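Local structure of calcium homeostasis modulator 1 (Oryzias latipes, 6LMT) at residues K90-Q104 and R203-W217. The protein probably forms a large-pore, calcium-regulated and voltage-gated channel of the plasma membrane, assembled here from eight subunits. Numbering follows the deposited sequence.
With Y01 (cholesterol hemisuccinate), chain K.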
ATOM      1  N   LYS A  90      47.396  15.865 -16.927  1.00147.28           N
ATOM      2  CA  LYS A  90      46.476  15.289 -17.892  1.00147.28           C
ATOM      3  C   LYS A  90      46.692  15.888 -19.269  1.00147.28           C
ATOM      4  O   LYS A  90      47.129  17.031 -19.407  1.00147.28           O
ATOM      5  CB  LYS A  90      45.030  15.514 -17.461  1.00147.28           C
ATOM      6  CG  LYS A  90      44.708  14.864 -16.162  1.00147.28           C
ATOM      7  CD  LYS A  90      44.833  13.381 -16.325  1.00147.28           C
ATOM      8  CE  LYS A  90      44.499  12.681 -15.057  1.00147.28           C
ATOM      9  NZ  LYS A  90      45.512  12.940 -14.006  1.00147.28           N
ATOM     10  N   ASP A  91      46.383  15.100 -20.284  1.00139.39           N
ATOM     11  CA  ASP A  91      46.363  15.601 -21.641  1.00139.39           C
ATOM     12  C   ASP A  91      45.167  16.529 -21.823  1.00139.39           C
ATOM     13  O   ASP A  91      44.151  16.380 -21.142  1.00139.39           O
ATOM     14  CB  ASP A  91      46.299  14.437 -22.626  1.00139.39           C
ATOM     15  N   PRO A  92      45.267  17.513 -22.722  1.00136.67           N
ATOM     16  CA  PRO A  92      44.108  18.382 -22.978  1.00136.67           C
ATOM     17  C   PRO A  92      42.931  17.676 -23.631  1.00136.67           C
ATOM     18  O   PRO A  92      41.806  18.177 -23.520  1.00136.67           O
ATOM     19  CB  PRO A  92      44.682  19.475 -23.889  1.00136.67           C
ATOM     20  CG  PRO A  92      45.877  18.877 -24.493  1.00136.67           C
ATOM     21  CD  PRO A  92      46.457  17.967 -23.458  1.00136.67           C
ATOM     22  N   SER A  93      43.138  16.538 -24.295  1.00134.65           N
ATOM     23  CA  SER A  93      42.010  15.797 -24.843  1.00134.65           C
ATOM     24  C   SER A  93      41.233  15.065 -23.762  1.00134.65           C
ATOM     25  O   SER A  93      40.025  14.860 -23.909  1.00134.65           O
ATOM     26  CB  SER A  93      42.479  14.793 -25.891  1.00134.65           C
ATOM     27  OG  SER A  93      43.177  13.726 -25.279  1.00134.65           O
ATOM     28  N   VAL A  94      41.903  14.649 -22.688  1.00134.20           N
ATOM     29  CA  VAL A  94      41.221  13.993 -21.580  1.00134.20           C
ATOM     30  C   VAL A  94      40.393  15.000 -20.794  1.00134.20           C
ATOM     31  O   VAL A  94      39.288  14.692 -20.338  1.00134.20           O
ATOM     32  CB  VAL A  94      42.249  13.265 -20.696  1.00134.20           C
ATOM     33  CG1 VAL A  94      41.604  12.637 -19.475  1.00134.20           C
ATOM     34  CG2 VAL A  94      42.943  12.204 -21.500  1.00134.20           C
ATOM     35  N   LEU A  95      40.890  16.231 -20.665  1.00133.08           N
ATOM     36  CA  LEU A  95      40.115  17.275 -20.009  1.00133.08           C
ATOM     37  C   LEU A  95      38.925  17.697 -20.859  1.00133.08           C
ATOM     38  O   LEU A  95      37.839  17.944 -20.326  1.00133.08           O
ATOM     39  CB  LEU A  95      41.003  18.477 -19.708  1.00133.08           C
ATOM     40  CG  LEU A  95      42.149  18.250 -18.728  1.00133.08           C
ATOM     41  CD1 LEU A  95      43.007  19.486 -18.640  1.00133.08           C
ATOM     42  CD2 LEU A  95      41.639  17.864 -17.364  1.00133.08           C
ATOM     43  N   ARG A  96      39.110  17.790 -22.179  1.00130.94           N
ATOM     44  CA  ARG A  96      37.989  18.114 -23.051  1.00130.94           C
ATOM     45  C   ARG A  96      36.962  17.000 -23.089  1.00130.94           C
ATOM     46  O   ARG A  96      35.763  17.275 -23.190  1.00130.94           O
ATOM     47  CB  ARG A  96      38.455  18.412 -24.472  1.00130.94           C
ATOM     48  CG  ARG A  96      39.138  19.746 -24.653  1.00130.94           C
ATOM     49  CD  ARG A  96      39.196  20.112 -26.127  1.00130.94           C
ATOM     50  NE  ARG A  96      40.009  19.188 -26.911  1.00130.94           N
ATOM     51  CZ  ARG A  96      41.302  19.359 -27.154  1.00130.94           C
ATOM     52  NH1 ARG A  96      41.928  20.426 -26.683  1.00130.94           N
ATOM     53  NH2 ARG A  96      41.964  18.473 -27.879  1.00130.94           N
ATOM     54  N   TYR A  97      37.403  15.744 -23.003  1.00130.55           N
ATOM     55  CA  TYR A  97      36.456  14.641 -23.027  1.00130.55           C
ATOM     56  C   TYR A  97      35.660  14.587 -21.737  1.00130.55           C
ATOM     57  O   TYR A  97      34.470  14.264 -21.742  1.00130.55           O
ATOM     58  CB  TYR A  97      37.181  13.318 -23.254  1.00130.55           C
ATOM     59  CG  TYR A  97      36.206  12.214 -23.454  1.00130.55           C
ATOM     60  CD1 TYR A  97      35.542  12.104 -24.656  1.00130.55           C
ATOM     61  CD2 TYR A  97      35.897  11.321 -22.440  1.00130.55           C
ATOM     62  CE1 TYR A  97      34.627  11.136 -24.856  1.00130.55           C
ATOM     63  CE2 TYR A  97      34.967  10.341 -22.635  1.00130.55           C
ATOM     64  CZ  TYR A  97      34.339  10.258 -23.854  1.00130.55           C
ATOM     65  OH  TYR A  97      33.400   9.300 -24.116  1.00130.55           O
ATOM     66  N   MET A  98      36.312  14.912 -20.632  1.00128.86           N
ATOM     67  CA  MET A  98      35.695  14.914 -19.316  1.00128.86           C
ATOM     68  C   MET A  98      34.620  15.983 -19.205  1.00128.86           C
ATOM     69  O   MET A  98      33.533  15.732 -18.677  1.00128.86           O
ATOM     70  CB  MET A  98      36.804  15.166 -18.324  1.00128.86           C
ATOM     71  CG  MET A  98      36.558  15.010 -16.910  1.00128.86           C
ATOM     72  SD  MET A  98      38.160  15.584 -16.327  1.00128.86           S
ATOM     73  CE  MET A  98      39.266  14.321 -16.933  1.00128.86           C
ATOM     74  N   LEU A  99      34.925  17.185 -19.693  1.00119.98           N
ATOM     75  CA  LEU A  99      33.961  18.274 -19.726  1.00119.98           C
ATOM     76  C   LEU A  99      32.780  17.946 -20.625  1.00119.98           C
ATOM     77  O   LEU A  99      31.636  18.277 -20.298  1.00119.98           O
ATOM     78  CB  LEU A  99      34.657  19.541 -20.203  1.00119.98           C
ATOM     79  CG  LEU A  99      33.842  20.811 -20.372  1.00119.98           C
ATOM     80  CD1 LEU A  99      33.253  21.264 -19.059  1.00119.98           C
ATOM     81  CD2 LEU A  99      34.727  21.874 -20.950  1.00119.98           C
ATOM     82  N   CYS A 100      33.035  17.283 -21.749  1.00116.16           N
ATOM     83  CA  CYS A 100      31.960  16.895 -22.647  1.00116.16           C
ATOM     84  C   CYS A 100      31.078  15.816 -22.035  1.00116.16           C
ATOM     85  O   CYS A 100      29.877  15.783 -22.298  1.00116.16           O
ATOM     86  CB  CYS A 100      32.552  16.434 -23.974  1.00116.16           C
ATOM     87  SG  CYS A 100      31.354  16.050 -25.247  1.00116.16           S
ATOM     88  N   SER A 101      31.647  14.951 -21.199  1.00112.71           N
ATOM     89  CA  SER A 101      30.865  13.923 -20.521  1.00112.71           C
ATOM     90  C   SER A 101      29.920  14.519 -19.488  1.00112.71           C
ATOM     91  O   SER A 101      28.764  14.100 -19.382  1.00112.71           O
ATOM     92  CB  SER A 101      31.807  12.929 -19.853  1.00112.71           C
ATOM     93  OG  SER A 101      31.097  12.023 -19.039  1.00112.71           O
ATOM     94  N   ILE A 102      30.402  15.488 -18.713  1.00108.50           N
ATOM     95  CA  ILE A 102      29.574  16.140 -17.706  1.00108.50           C
ATOM     96  C   ILE A 102      28.478  16.968 -18.367  1.00108.50           C
ATOM     97  O   ILE A 102      27.334  16.987 -17.905  1.00108.50           O
ATOM     98  CB  ILE A 102      30.460  16.999 -16.788  1.00108.50           C
ATOM     99  CG1 ILE A 102      31.475  16.130 -16.066  1.00108.50           C
ATOM    100  CG2 ILE A 102      29.649  17.698 -15.757  1.00108.50           C
ATOM    101  CD1 ILE A 102      32.518  16.923 -15.324  1.00108.50           C
ATOM    102  N   THR A 103      28.806  17.631 -19.474  1.00104.54           N
ATOM    103  CA  THR A 103      27.856  18.486 -20.169  1.00104.54           C
ATOM    104  C   THR A 103      26.719  17.681 -20.778  1.00104.54           C
ATOM    105  O   THR A 103      25.556  18.087 -20.697  1.00104.54           O
ATOM    106  CB  THR A 103      28.587  19.281 -21.243  1.00104.54           C
ATOM    107  OG1 THR A 103      29.608  20.063 -20.627  1.00104.54           O
ATOM    108  CG2 THR A 103      27.655  20.196 -21.984  1.00104.54           C
ATOM    109  N   GLN A 104      27.028  16.521 -21.353  1.00106.75           N
ATOM    110  CA  GLN A 104      26.004  15.711 -22.000  1.00106.75           C
ATOM    111  C   GLN A 104      25.042  15.084 -21.005  1.00106.75           C
ATOM    112  O   GLN A 104      23.859  14.933 -21.312  1.00106.75           O
ATOM    113  CB  GLN A 104      26.666  14.643 -22.856  1.00106.75           C
ATOM    114  CG  GLN A 104      27.256  15.201 -24.121  1.00106.75           C
ATOM    115  CD  GLN A 104      28.160  14.225 -24.807  1.00106.75           C
ATOM    116  OE1 GLN A 104      28.459  13.163 -24.271  1.00106.75           O
ATOM    117  NE2 GLN A 104      28.615  14.580 -25.995  1.00106.75           N
ATOM    118  N   ARG A 203      30.796   9.398 -32.530  1.00123.67           N
ATOM    119  CA  ARG A 203      31.833   9.821 -31.587  1.00123.67           C
ATOM    120  C   ARG A 203      32.621   8.677 -30.934  1.00123.67           C
ATOM    121  O   ARG A 203      33.843   8.819 -30.805  1.00123.67           O
ATOM    122  CB  ARG A 203      31.231  10.742 -30.521  1.00123.67           C
ATOM    123  CG  ARG A 203      32.213  11.291 -29.508  1.00123.67           C
ATOM    124  CD  ARG A 203      31.500  12.153 -28.482  1.00123.67           C
ATOM    125  NE  ARG A 203      30.445  11.391 -27.828  1.00123.67           N
ATOM    126  CZ  ARG A 203      30.628  10.560 -26.807  1.00123.67           C
ATOM    127  NH1 ARG A 203      31.832  10.385 -26.298  1.00123.67           N
ATOM    128  NH2 ARG A 203      29.601   9.900 -26.296  1.00123.67           N
ATOM    129  N   PRO A 204      32.041   7.525 -30.543  1.00127.19           N
ATOM    130  CA  PRO A 204      32.910   6.413 -30.112  1.00127.19           C
ATOM    131  C   PRO A 204      33.722   5.771 -31.233  1.00127.19           C
ATOM    132  O   PRO A 204      34.560   4.907 -30.942  1.00127.19           O
ATOM    133  CB  PRO A 204      31.930   5.411 -29.495  1.00127.19           C
ATOM    134  CG  PRO A 204      30.800   6.209 -29.084  1.00127.19           C
ATOM    135  CD  PRO A 204      30.649   7.232 -30.151  1.00127.19           C
ATOM    136  N   CYS A 205      33.498   6.144 -32.492  1.00132.45           N
ATOM    137  CA  CYS A 205      34.420   5.822 -33.569  1.00132.45           C
ATOM    138  C   CYS A 205      35.561   6.822 -33.683  1.00132.45           C
ATOM    139  O   CYS A 205      36.529   6.550 -34.399  1.00132.45           O
ATOM    140  CB  CYS A 205      33.677   5.770 -34.909  1.00132.45           C
ATOM    141  SG  CYS A 205      32.403   4.518 -35.027  1.00132.45           S
ATOM    142  N   PHE A 206      35.470   7.962 -33.009  1.00132.62           N
ATOM    143  CA  PHE A 206      36.448   9.039 -33.141  1.00132.62           C
ATOM    144  C   PHE A 206      37.195   9.349 -31.852  1.00132.62           C
ATOM    145  O   PHE A 206      38.416   9.516 -31.890  1.00132.62           O
ATOM    146  CB  PHE A 206      35.760  10.312 -33.664  1.00132.62           C
ATOM    147  CG  PHE A 206      35.392  10.256 -35.126  1.00132.62           C
ATOM    148  CD1 PHE A 206      35.964   9.315 -35.969  1.00132.62           C
ATOM    149  CD2 PHE A 206      34.477  11.153 -35.656  1.00132.62           C
ATOM    150  CE1 PHE A 206      35.629   9.262 -37.306  1.00132.62           C
ATOM    151  CE2 PHE A 206      34.141  11.109 -36.998  1.00132.62           C
ATOM    152  CZ  PHE A 206      34.713  10.159 -37.821  1.00132.62           C
ATOM    153  N   THR A 207      36.500   9.452 -30.718  1.00133.86           N
ATOM    154  CA  THR A 207      37.153   9.694 -29.429  1.00133.86           C
ATOM    155  C   THR A 207      37.226   8.371 -28.672  1.00133.86           C
ATOM    156  O   THR A 207      36.360   8.031 -27.869  1.00133.86           O
ATOM    157  CB  THR A 207      36.411  10.754 -28.617  1.00133.86           C
ATOM    158  OG1 THR A 207      35.112  10.270 -28.265  1.00133.86           O
ATOM    159  CG2 THR A 207      36.277  12.041 -29.404  1.00133.86           C
ATOM    160  N   GLN A 208      38.275   7.610 -28.951  1.00138.33           N
ATOM    161  CA  GLN A 208      38.581   6.409 -28.195  1.00138.33           C
ATOM    162  C   GLN A 208      39.986   6.553 -27.630  1.00138.33           C
ATOM    163  O   GLN A 208      40.837   7.223 -28.223  1.00138.33           O
ATOM    164  CB  GLN A 208      38.462   5.147 -29.061  1.00138.33           C
ATOM    165  CG  GLN A 208      38.462   3.850 -28.269  1.00138.33           C
ATOM    166  CD  GLN A 208      38.338   2.620 -29.133  1.00138.33           C
ATOM    167  OE1 GLN A 208      38.297   2.705 -30.362  1.00138.33           O
ATOM    168  NE2 GLN A 208      38.281   1.459 -28.491  1.00138.33           N
ATOM    169  N   ALA A 209      40.185   5.966 -26.448  1.00139.80           N
ATOM    170  CA  ALA A 209      41.324   5.971 -25.531  1.00139.80           C
ATOM    171  C   ALA A 209      41.453   7.292 -24.796  1.00139.80           C
ATOM    172  O   ALA A 209      42.174   7.352 -23.804  1.00139.80           O
ATOM    173  CB  ALA A 209      42.675   5.636 -26.194  1.00139.80           C
ATOM    174  N   ALA A 210      40.736   8.337 -25.202  1.00138.21           N
ATOM    175  CA  ALA A 210      40.417   9.409 -24.276  1.00138.21           C
ATOM    176  C   ALA A 210      39.273   8.977 -23.386  1.00138.21           C
ATOM    177  O   ALA A 210      39.246   9.309 -22.200  1.00138.21           O
ATOM    178  CB  ALA A 210      40.056  10.682 -25.034  1.00138.21           C
ATOM    179  N   PHE A 211      38.336   8.217 -23.957  1.00137.33           N
ATOM    180  CA  PHE A 211      37.279   7.568 -23.195  1.00137.33           C
ATOM    181  C   PHE A 211      37.839   6.593 -22.177  1.00137.33           C
ATOM    182  O   PHE A 211      37.308   6.467 -21.071  1.00137.33           O
ATOM    183  CB  PHE A 211      36.332   6.850 -24.156  1.00137.33           C
ATOM    184  CG  PHE A 211      35.301   6.007 -23.479  1.00137.33           C
ATOM    185  CD1 PHE A 211      34.230   6.591 -22.832  1.00137.33           C
ATOM    186  CD2 PHE A 211      35.396   4.629 -23.493  1.00137.33           C
ATOM    187  CE1 PHE A 211      33.277   5.826 -22.212  1.00137.33           C
ATOM    188  CE2 PHE A 211      34.451   3.852 -22.870  1.00137.33           C
ATOM    189  CZ  PHE A 211      33.382   4.458 -22.240  1.00137.33           C
ATOM    190  N   LEU A 212      38.913   5.902 -22.526  1.00140.72           N
ATOM    191  CA  LEU A 212      39.486   4.939 -21.599  1.00140.72           C
ATOM    192  C   LEU A 212      40.334   5.629 -20.535  1.00140.72           C
ATOM    193  O   LEU A 212      40.399   5.155 -19.398  1.00140.72           O
ATOM    194  CB  LEU A 212      40.292   3.911 -22.387  1.00140.72           C
ATOM    195  CG  LEU A 212      39.463   3.228 -23.484  1.00140.72           C
ATOM    196  CD1 LEU A 212      40.304   2.359 -24.394  1.00140.72           C
ATOM    197  CD2 LEU A 212      38.305   2.427 -22.915  1.00140.72           C
ATOM    198  N   LYS A 213      40.967   6.756 -20.873  1.00140.45           N
ATOM    199  CA  LYS A 213      41.685   7.520 -19.856  1.00140.45           C
ATOM    200  C   LYS A 213      40.731   8.257 -18.928  1.00140.45           C
ATOM    201  O   LYS A 213      41.015   8.406 -17.735  1.00140.45           O
ATOM    202  CB  LYS A 213      42.650   8.506 -20.506  1.00140.45           C
ATOM    203  CG  LYS A 213      43.884   7.874 -21.082  1.00140.45           C
ATOM    204  CD  LYS A 213      44.773   8.907 -21.727  1.00140.45           C
ATOM    205  CE  LYS A 213      46.001   8.260 -22.324  1.00140.45           C
ATOM    206  NZ  LYS A 213      46.891   9.238 -23.000  1.00140.45           N
ATOM    207  N   THR A 214      39.602   8.734 -19.453  1.00137.97           N
ATOM    208  CA  THR A 214      38.626   9.414 -18.614  1.00137.97           C
ATOM    209  C   THR A 214      37.900   8.427 -17.717  1.00137.97           C
ATOM    210  O   THR A 214      37.530   8.773 -16.589  1.00137.97           O
ATOM    211  CB  THR A 214      37.644  10.194 -19.488  1.00137.97           C
ATOM    212  OG1 THR A 214      38.382  11.051 -20.360  1.00137.97           O
ATOM    213  CG2 THR A 214      36.734  11.075 -18.669  1.00137.97           C
ATOM    214  N   LYS A 215      37.726   7.189 -18.176  1.00140.11           N
ATOM    215  CA  LYS A 215      37.149   6.171 -17.314  1.00140.11           C
ATOM    216  C   LYS A 215      38.095   5.774 -16.194  1.00140.11           C
ATOM    217  O   LYS A 215      37.648   5.595 -15.060  1.00140.11           O
ATOM    218  CB  LYS A 215      36.748   4.942 -18.122  1.00140.11           C
ATOM    219  CG  LYS A 215      35.964   3.936 -17.306  1.00140.11           C
ATOM    220  CD  LYS A 215      35.485   2.787 -18.139  1.00140.11           C
ATOM    221  CE  LYS A 215      34.458   3.267 -19.125  1.00140.11           C
ATOM    222  NZ  LYS A 215      33.244   3.809 -18.457  1.00140.11           N
ATOM    223  N   TYR A 216      39.392   5.662 -16.474  1.00142.63           N
ATOM    224  CA  TYR A 216      40.342   5.396 -15.400  1.00142.63           C
ATOM    225  C   TYR A 216      40.427   6.569 -14.436  1.00142.63           C
ATOM    226  O   TYR A 216      40.624   6.373 -13.231  1.00142.63           O
ATOM    227  CB  TYR A 216      41.721   5.076 -15.967  1.00142.63           C
ATOM    228  CG  TYR A 216      42.745   4.895 -14.879  1.00142.63           C
ATOM    229  CD1 TYR A 216      42.734   3.771 -14.072  1.00142.63           C
ATOM    230  CD2 TYR A 216      43.706   5.862 -14.639  1.00142.63           C
ATOM    231  CE1 TYR A 216      43.650   3.614 -13.066  1.00142.63           C
ATOM    232  CE2 TYR A 216      44.624   5.711 -13.634  1.00142.63           C
ATOM    233  CZ  TYR A 216      44.591   4.590 -12.851  1.00142.63           C
ATOM    234  OH  TYR A 216      45.520   4.448 -11.853  1.00142.63           O
ATOM    235  N   TRP A 217      40.268   7.789 -14.949  1.00139.74           N
ATOM    236  CA  TRP A 217      40.267   8.975 -14.101  1.00139.74           C
ATOM    237  C   TRP A 217      39.067   8.988 -13.164  1.00139.74           C
ATOM    238  O   TRP A 217      39.199   9.340 -11.988  1.00139.74           O
ATOM    239  CB  TRP A 217      40.265  10.214 -14.982  1.00139.74           C
ATOM    240  CG  TRP A 217      40.317  11.520 -14.274  1.00139.74           C
ATOM    241  CD1 TRP A 217      41.403  12.113 -13.724  1.00139.74           C
ATOM    242  CD2 TRP A 217      39.209  12.379 -13.999  1.00139.74           C
ATOM    243  NE1 TRP A 217      41.060  13.315 -13.164  1.00139.74           N
ATOM    244  CE2 TRP A 217      39.710  13.495 -13.309  1.00139.74           C
ATOM    245  CE3 TRP A 217      37.837  12.316 -14.281  1.00139.74           C
ATOM    246  CZ2 TRP A 217      38.889  14.552 -12.909  1.00139.74           C
ATOM    247  CZ3 TRP A 217      37.024  13.342 -13.860  1.00139.74           C
ATOM    248  CH2 TRP A 217      37.549  14.448 -13.173  1.00139.74           C
TER
HETATM  249  CAA Y01 K 403      17.387  22.225 -23.940  1.00105.24           C
HETATM  250  CBA Y01 K 403      18.131  21.324 -24.907  1.00105.24           C
HETATM  251  CAB Y01 K 403      18.913  22.152 -25.910  1.00105.24           C
HETATM  252  CAN Y01 K 403      19.039  20.360 -24.159  1.00105.24           C
HETATM  253  CAJ Y01 K 403      19.957  19.507 -25.005  1.00105.24           C
HETATM  254  CAO Y01 K 403      19.266  18.342 -25.660  1.00105.24           C
HETATM  255  CBB Y01 K 403      20.185  17.305 -26.330  1.00105.24           C
HETATM  256  CAC Y01 K 403      21.182  18.013 -27.246  1.00105.24           C
HETATM  257  CBE Y01 K 403      20.815  16.372 -25.274  1.00105.24           C
HETATM  258  CAP Y01 K 403      19.747  15.897 -24.250  1.00105.24           C
HETATM  259  CAQ Y01 K 403      20.162  14.501 -23.759  1.00105.24           C
HETATM  260  CBG Y01 K 403      21.578  14.346 -24.299  1.00105.24           C
HETATM  261  CBI Y01 K 403      21.522  15.040 -25.677  1.00105.24           C
HETATM  262  CAE Y01 K 403      20.639  14.281 -26.678  1.00105.24           C
HETATM  263  CAU Y01 K 403      22.972  15.114 -26.170  1.00105.24           C
HETATM  264  CAS Y01 K 403      23.623  13.728 -26.248  1.00105.24           C
HETATM  265  CBF Y01 K 403      23.611  12.988 -24.902  1.00105.24           C
HETATM  266  CBD Y01 K 403      22.202  12.955 -24.286  1.00105.24           C
HETATM  267  CAK Y01 K 403      22.284  12.412 -22.863  1.00105.24           C
HETATM  268  CAI Y01 K 403      23.218  11.254 -22.721  1.00105.24           C
HETATM  269  CAZ Y01 K 403      24.016  10.812 -23.679  1.00105.24           C
HETATM  270  CAV Y01 K 403      24.800   9.526 -23.506  1.00105.24           C
HETATM  271  CBH Y01 K 403      24.217  11.561 -24.994  1.00105.24           C
HETATM  272  CAD Y01 K 403      23.562  10.742 -26.122  1.00105.24           C
HETATM  273  CAT Y01 K 403      25.735  11.674 -25.246  1.00105.24           C
HETATM  274  CAR Y01 K 403      26.472  10.342 -25.130  1.00105.24           C
HETATM  275  CBC Y01 K 403      26.276   9.713 -23.778  1.00105.24           C
HETATM  276  OAW Y01 K 403      26.917   8.401 -23.811  1.00105.24           O
HETATM  277  CAY Y01 K 403      27.278   7.807 -22.675  1.00105.24           C
HETATM  278  OAG Y01 K 403      27.090   8.264 -21.585  1.00105.24           O
HETATM  279  CAM Y01 K 403      27.990   6.510 -22.931  1.00105.24           C
HETATM  280  CAL Y01 K 403      28.474   5.729 -21.721  1.00105.24           C
HETATM  281  CAX Y01 K 403      27.423   4.868 -21.043  1.00105.24           C
HETATM  282  OAH Y01 K 403      26.994   3.877 -21.658  1.00105.24           O
HETATM  283  OAF Y01 K 403      27.034   5.189 -19.903  1.00105.24           O
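Tyr97 and Met98 meet the 203-217 segment with CG anti to the backbone N (chi1 -173° and -170°), which sends the phenol ring across the start of helix 210-217 and the thioether toward Trp217. The guanidinium of Arg203 reaches the hydroxyl end of the tyrosine. There NH1 donates to Tyr97 OH at 2.9 Å; the hydroxyl lies in the guanidinium plane, but the N-H is bent well away from a straight line to it. Phe211 borders the same hydroxyl through CD1, while the backbone at Ala210 and Phe211 passes over one face of the tyrosine ring. Thr214 comes up at the ring edge, its OG1 3.3 Å from Tyr97 CD2. That hydroxyl donates within its own helix to Ala210 O over 2.7 Å, and it meets the ring edge by van der Waals contact.

Met98 forms a Met-aromatic contact: SD lies over one face of Trp217, 3.5 Å from the centroid of the six-membered ring, and the bend at chi3 brings CE over the same ring as a CH-pi contact. Lys90 CE approaches Trp217 CD1, while its NZ bonds to Phe258 O of a neighbouring subunit. Val94 sets CG1 against Thr214 OG1 and CG2 against CB and CD of Lys213, whose NZ forms a salt bridge with Glu254 of that same subunit.

Gln104 and Arg203 contribute to a cholesterol hemisuccinate pocket, with Arg203 NH2 3.4 Å from the CAR atom of the ligand. The axes of 92-104 and 210-217 approach to 9.0 Å and cross at -74°; the contact thus packs helix 92-105 against the beginning of the long helix 210-258, just after the turn that follows helix 167-202. Helix 74-82 packs alongside, with Leu77 against Met98 and Val76 against Trp217.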